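Local coordinates for post-proline cleaving enzyme (Rickettsia typhi, PDB 4HVT), which probably acts as a serine-type oligopeptidase, hydrolysing peptide bonds after proline with a hydrolase domain coupled to a beta-propeller, at residues S691-Y694 with F695-Y699; I414-S417 with I418-P421. All coordinates share one frame; numbering follows the deposited sequence.

Interaction 1 (S691-Y694 with F695-Y699); sequences SANY and FINLY
Y694 and F695, neighbours in sequence, meet in a T-shaped (edge-to-face) pair on the side of helix 688-706, the closing helix of the alpha/beta-hydrolase domain. The tyrosine ring brings its CD1 edge over the middle of the phenylalanine face, 3.9 Å above that plane, and the two planes stand 80° apart. Their torsions explain how adjacent residues manage this: CG of Y694 lies anti to the backbone N (chi1 -178°), whereas F695 swings its ring back beside its own N (chi1 -73°). One turn further on, L698 lays CD1 against Y694 CE1 at 4.2 Å, and S691 OG flanks the other aromatic, 3.6 Å from F695 CE2.

Four consecutive i to i+4 backbone bonds carry the helix through here; F695 N to S691 O (3.0 Å) starts the series and L698 N to Y694 O (2.9 Å) ends it.

The polar ends are fixed from outside. Y694 OH is hydrogen-bonded to E589 OE1 and T644 OG1, and S691 OG to S684 OG, and F67 of helix 56-67 touches both S691 and F695.

On another side of the helix, N693 and N697 act together, their amide planes nearly perpendicular. One water donates to both OD1 atoms, while both ND2 groups donate to E47 OE2. The shared acceptor is consistent with two donors lying so close: N693 ND2 and N697 ND2 are 3.4 Å apart without bonding each other.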
loop_
_atom_site.group_PDB
_atom_site.type_symbol
_atom_site.label_atom_id
_atom_site.label_comp_id
_atom_site.label_asym_id
_atom_site.label_seq_id
_atom_site.Cartn_x
_atom_site.Cartn_y
_atom_site.Cartn_z
ATOM N N SER A 691 -16.306 1.201 4.310
ATOM C CA SER A 691 -15.655 0.200 3.463
ATOM C C SER A 691 -16.649 -0.900 3.115
ATOM O O SER A 691 -16.755 -1.331 1.974
ATOM C CB SER A 691 -14.439 -0.378 4.162
ATOM O OG SER A 691 -13.734 -1.264 3.303
ATOM N N ALA A 692 -17.387 -1.341 4.111
ATOM C CA ALA A 692 -18.402 -2.361 3.900
ATOM C C ALA A 692 -19.406 -1.924 2.818
ATOM O O ALA A 692 -19.691 -2.688 1.880
ATOM C CB ALA A 692 -19.102 -2.679 5.205
ATOM N N ASN A 693 -19.892 -0.695 2.928
ATOM C CA ASN A 693 -20.844 -0.183 1.938
ATOM C C ASN A 693 -20.226 -0.087 0.539
ATOM O O ASN A 693 -20.874 -0.387 -0.455
ATOM C CB ASN A 693 -21.405 1.134 2.439
ATOM C CG ASN A 693 -22.511 1.671 1.542
ATOM O OD1 ASN A 693 -23.619 1.164 1.514
ATOM N ND2 ASN A 693 -22.184 2.681 0.789
ATOM N N TYR A 694 -18.961 0.359 0.463
ATOM C CA TYR A 694 -18.229 0.414 -0.794
ATOM C C TYR A 694 -18.164 -0.959 -1.494
ATOM O O TYR A 694 -18.490 -1.094 -2.680
ATOM C CB TYR A 694 -16.825 0.936 -0.492
ATOM C CG TYR A 694 -15.954 1.106 -1.676
ATOM C CD1 TYR A 694 -15.220 0.059 -2.190
ATOM C CD2 TYR A 694 -15.877 2.354 -2.328
ATOM C CE1 TYR A 694 -14.416 0.229 -3.297
ATOM C CE2 TYR A 694 -15.020 2.548 -3.389
ATOM C CZ TYR A 694 -14.343 1.500 -3.912
ATOM O OH TYR A 694 -13.513 1.643 -4.957
ATOM N N PHE A 695 -17.803 -1.995 -0.746
ATOM C CA PHE A 695 -17.720 -3.338 -1.323
ATOM C C PHE A 695 -19.064 -4.006 -1.638
ATOM O O PHE A 695 -19.161 -4.774 -2.574
ATOM C CB PHE A 695 -16.823 -4.239 -0.490
ATOM C CG PHE A 695 -15.378 -3.886 -0.659
ATOM C CD1 PHE A 695 -14.782 -3.991 -1.934
ATOM C CD2 PHE A 695 -14.691 -3.282 0.352
ATOM C CE1 PHE A 695 -13.467 -3.644 -2.145
ATOM C CE2 PHE A 695 -13.358 -2.953 0.169
ATOM C CZ PHE A 695 -12.757 -3.105 -1.084
ATOM N N ILE A 696 -20.093 -3.659 -0.898
ATOM C CA ILE A 696 -21.442 -4.071 -1.285
ATOM C C ILE A 696 -21.829 -3.463 -2.630
ATOM O O ILE A 696 -22.419 -4.132 -3.481
ATOM C CB ILE A 696 -22.491 -3.689 -0.205
ATOM C CG1 ILE A 696 -22.274 -4.478 1.096
ATOM C CG2 ILE A 696 -23.907 -3.866 -0.714
ATOM C CD1 ILE A 696 -22.823 -3.709 2.288
ATOM N N ASN A 697 -21.545 -2.179 -2.801
ATOM C CA ASN A 697 -21.848 -1.503 -4.065
ATOM C C ASN A 697 -21.046 -2.099 -5.214
ATOM O O ASN A 697 -21.615 -2.433 -6.290
ATOM C CB ASN A 697 -21.573 -0.043 -3.932
ATOM C CG ASN A 697 -22.637 0.678 -3.129
ATOM O OD1 ASN A 697 -23.802 0.235 -3.075
ATOM N ND2 ASN A 697 -22.259 1.830 -2.521
ATOM N N LEU A 698 -19.757 -2.313 -4.962
ATOM C CA LEU A 698 -18.876 -2.841 -5.989
ATOM C C LEU A 698 -19.248 -4.261 -6.433
ATOM O O LEU A 698 -19.275 -4.558 -7.639
ATOM C CB LEU A 698 -17.413 -2.772 -5.502
ATOM C CG LEU A 698 -16.400 -3.097 -6.605
ATOM C CD1 LEU A 698 -15.208 -2.185 -6.618
ATOM C CD2 LEU A 698 -16.024 -4.554 -6.442
ATOM N N TYR A 699 -19.490 -5.119 -5.454
ATOM C CA TYR A 699 -19.817 -6.536 -5.743
ATOM C C TYR A 699 -21.244 -6.697 -6.275
ATOM O O TYR A 699 -21.464 -7.575 -7.083
ATOM C CB TYR A 699 -19.459 -7.488 -4.588
ATOM C CG TYR A 699 -18.003 -7.807 -4.623
ATOM C CD1 TYR A 699 -17.490 -8.710 -5.551
ATOM C CD2 TYR A 699 -17.141 -7.219 -3.747
ATOM C CE1 TYR A 699 -16.145 -8.981 -5.604
ATOM C CE2 TYR A 699 -15.797 -7.478 -3.798
ATOM C CZ TYR A 699 -15.303 -8.353 -4.717
ATOM O OH TYR A 699 -13.951 -8.612 -4.758
HETATM O O HOH W 1 -25.358 0.778 -0.738
#

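Interaction 2 (I414-S417 with I418-P421); sequences IENS and IVPP. With EDO (1,2-ethanediol), chain G.
N416 and V419 close a tight beta-hairpin, with S417 and I418 at its corners. S417 and I418 have backbone angles close to those of a type I turn, and the chain comes back nearly antiparallel to its outgoing course. The closing pair is bonded both ways, but weakly: N416 N to V419 O at 3.3 Å and V419 N to N416 O at 3.4 Å. Beyond it the register slips by one residue, so E415 faces P421 and P420 is the extra residue on the returning arm. Neither proline has an N-H to give; instead P421 CA sends a C-H...O contact to I414 O, 3.3 Å away.

The N416 side chain folds in over the turn. Its OD1 takes I418 N at 2.8 Å, the defining bond of an Asx turn, and a weak, bent second bond from V419 N at 2.9 Å. With CG set between the backbone N and carbonyl carbon (chi1 77°), the amide also lies against V419 CG2, while ND2 goes out to Q395 O. On the same outgoing arm, the E415 side chain crosses P421 at its CB-CG side, OE2 being 3.7 Å from P421 CG. The carboxylate is gripped at both oxygens: OE1 by F496 N, and OE2 by a short bond from O2 of a 1,2-ethanediol, probably left by crystallisation.

The hairpin joins strands 410-415 and 422-426 in the last sheet of the propeller and projects onto the hydrolase domain. S417 and I418 pack on L449 of strand 447-455 and V467 of strand 461-469, and S417 O accepts a bond from N501 in helix 498-505.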
loop_
_atom_site.group_PDB
_atom_site.type_symbol
_atom_site.label_atom_id
_atom_site.label_comp_id
_atom_site.label_asym_id
_atom_site.label_seq_id
_atom_site.Cartn_x
_atom_site.Cartn_y
_atom_site.Cartn_z
ATOM N N ILE A 414 1.593 -17.236 7.138
ATOM C CA ILE A 414 1.762 -17.939 5.865
ATOM C C ILE A 414 0.339 -18.232 5.367
ATOM O O ILE A 414 -0.562 -18.604 6.163
ATOM C CB ILE A 414 2.589 -19.239 5.933
ATOM C CG1 ILE A 414 3.890 -19.076 6.726
ATOM C CG2 ILE A 414 2.954 -19.749 4.558
ATOM C CD1 ILE A 414 4.640 -20.331 7.060
ATOM N N GLU A 415 0.150 -18.065 4.072
ATOM C CA GLU A 415 -1.151 -18.225 3.424
ATOM C C GLU A 415 -0.939 -18.521 1.947
ATOM O O GLU A 415 0.202 -18.480 1.426
ATOM C CB GLU A 415 -1.964 -16.929 3.516
ATOM C CG GLU A 415 -1.417 -15.775 2.659
ATOM C CD GLU A 415 -1.968 -14.471 3.139
ATOM O OE1 GLU A 415 -2.937 -13.938 2.554
ATOM O OE2 GLU A 415 -1.452 -13.944 4.167
ATOM N N ASN A 416 -2.059 -18.812 1.259
ATOM C CA ASN A 416 -2.060 -18.741 -0.189
ATOM C C ASN A 416 -3.437 -18.289 -0.625
ATOM O O ASN A 416 -4.279 -17.964 0.170
ATOM C CB ASN A 416 -1.541 -20.054 -0.862
ATOM C CG ASN A 416 -2.549 -21.194 -0.870
ATOM O OD1 ASN A 416 -3.747 -20.947 -0.815
ATOM N ND2 ASN A 416 -2.065 -22.462 -0.970
ATOM N N SER A 417 -3.647 -18.129 -1.910
ATOM C CA SER A 417 -4.867 -17.468 -2.348
ATOM C C SER A 417 -6.142 -18.191 -1.897
ATOM O O SER A 417 -7.185 -17.550 -1.801
ATOM C CB SER A 417 -4.843 -17.314 -3.862
ATOM O OG SER A 417 -5.948 -16.552 -4.350
ATOM N N ILE A 418 -6.061 -19.501 -1.637
ATOM C CA ILE A 418 -7.260 -20.283 -1.294
ATOM C C ILE A 418 -7.179 -20.950 0.102
ATOM O O ILE A 418 -8.131 -21.595 0.526
ATOM C CB ILE A 418 -7.643 -21.349 -2.358
ATOM C CG1 ILE A 418 -6.527 -22.370 -2.578
ATOM C CG2 ILE A 418 -8.070 -20.690 -3.672
ATOM C CD1 ILE A 418 -6.893 -23.568 -3.449
ATOM N N VAL A 419 -6.088 -20.753 0.814
ATOM C CA VAL A 419 -5.911 -21.312 2.152
ATOM C C VAL A 419 -5.770 -20.148 3.145
ATOM O O VAL A 419 -4.862 -19.353 2.996
ATOM C CB VAL A 419 -4.678 -22.258 2.231
ATOM C CG1 VAL A 419 -4.578 -22.794 3.647
ATOM C CG2 VAL A 419 -4.793 -23.399 1.209
ATOM N N PRO A 420 -6.670 -20.038 4.152
ATOM C CA PRO A 420 -6.598 -18.888 5.026
ATOM C C PRO A 420 -5.248 -18.817 5.767
ATOM O O PRO A 420 -4.620 -19.850 6.018
ATOM C CB PRO A 420 -7.737 -19.103 6.037
ATOM C CG PRO A 420 -8.709 -19.953 5.320
ATOM C CD PRO A 420 -7.891 -20.829 4.410
ATOM N N PRO A 421 -4.843 -17.595 6.122
ATOM C CA PRO A 421 -3.576 -17.417 6.811
ATOM C C PRO A 421 -3.561 -18.116 8.141
ATOM O O PRO A 421 -4.597 -18.174 8.869
ATOM C CB PRO A 421 -3.454 -15.908 7.002
ATOM C CG PRO A 421 -4.380 -15.336 5.941
ATOM C CD PRO A 421 -5.512 -16.318 5.843
HETATM C C1 EDO G . -2.310 -10.823 7.360
HETATM O O1 EDO G . -1.827 -9.610 6.794
HETATM C C2 EDO G . -2.550 -11.882 6.299
HETATM O O2 EDO G . -1.729 -11.632 5.171
#

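Interaction 2 belongs to the propeller and interaction 1 to the hydrolase domain; their centres are 23 Å apart and their nearest atoms about 11 Å, with no touch. Helix 498-505 is a common neighbour: Y699 packs on its I499, K500 and W504, while the 414-421 hairpin bonds to N501. The hairpin is thus part of the interface between the domains, whereas 691-699 lies along one helix, which also meets the N-terminal helices 34-51 and 56-67. Interaction 1 reaches the loop that carries the likely triad histidine: S691 and Y694 contact S684, two residues after H682, which probably forms a Ser-His-Asp triad with S566 and D649.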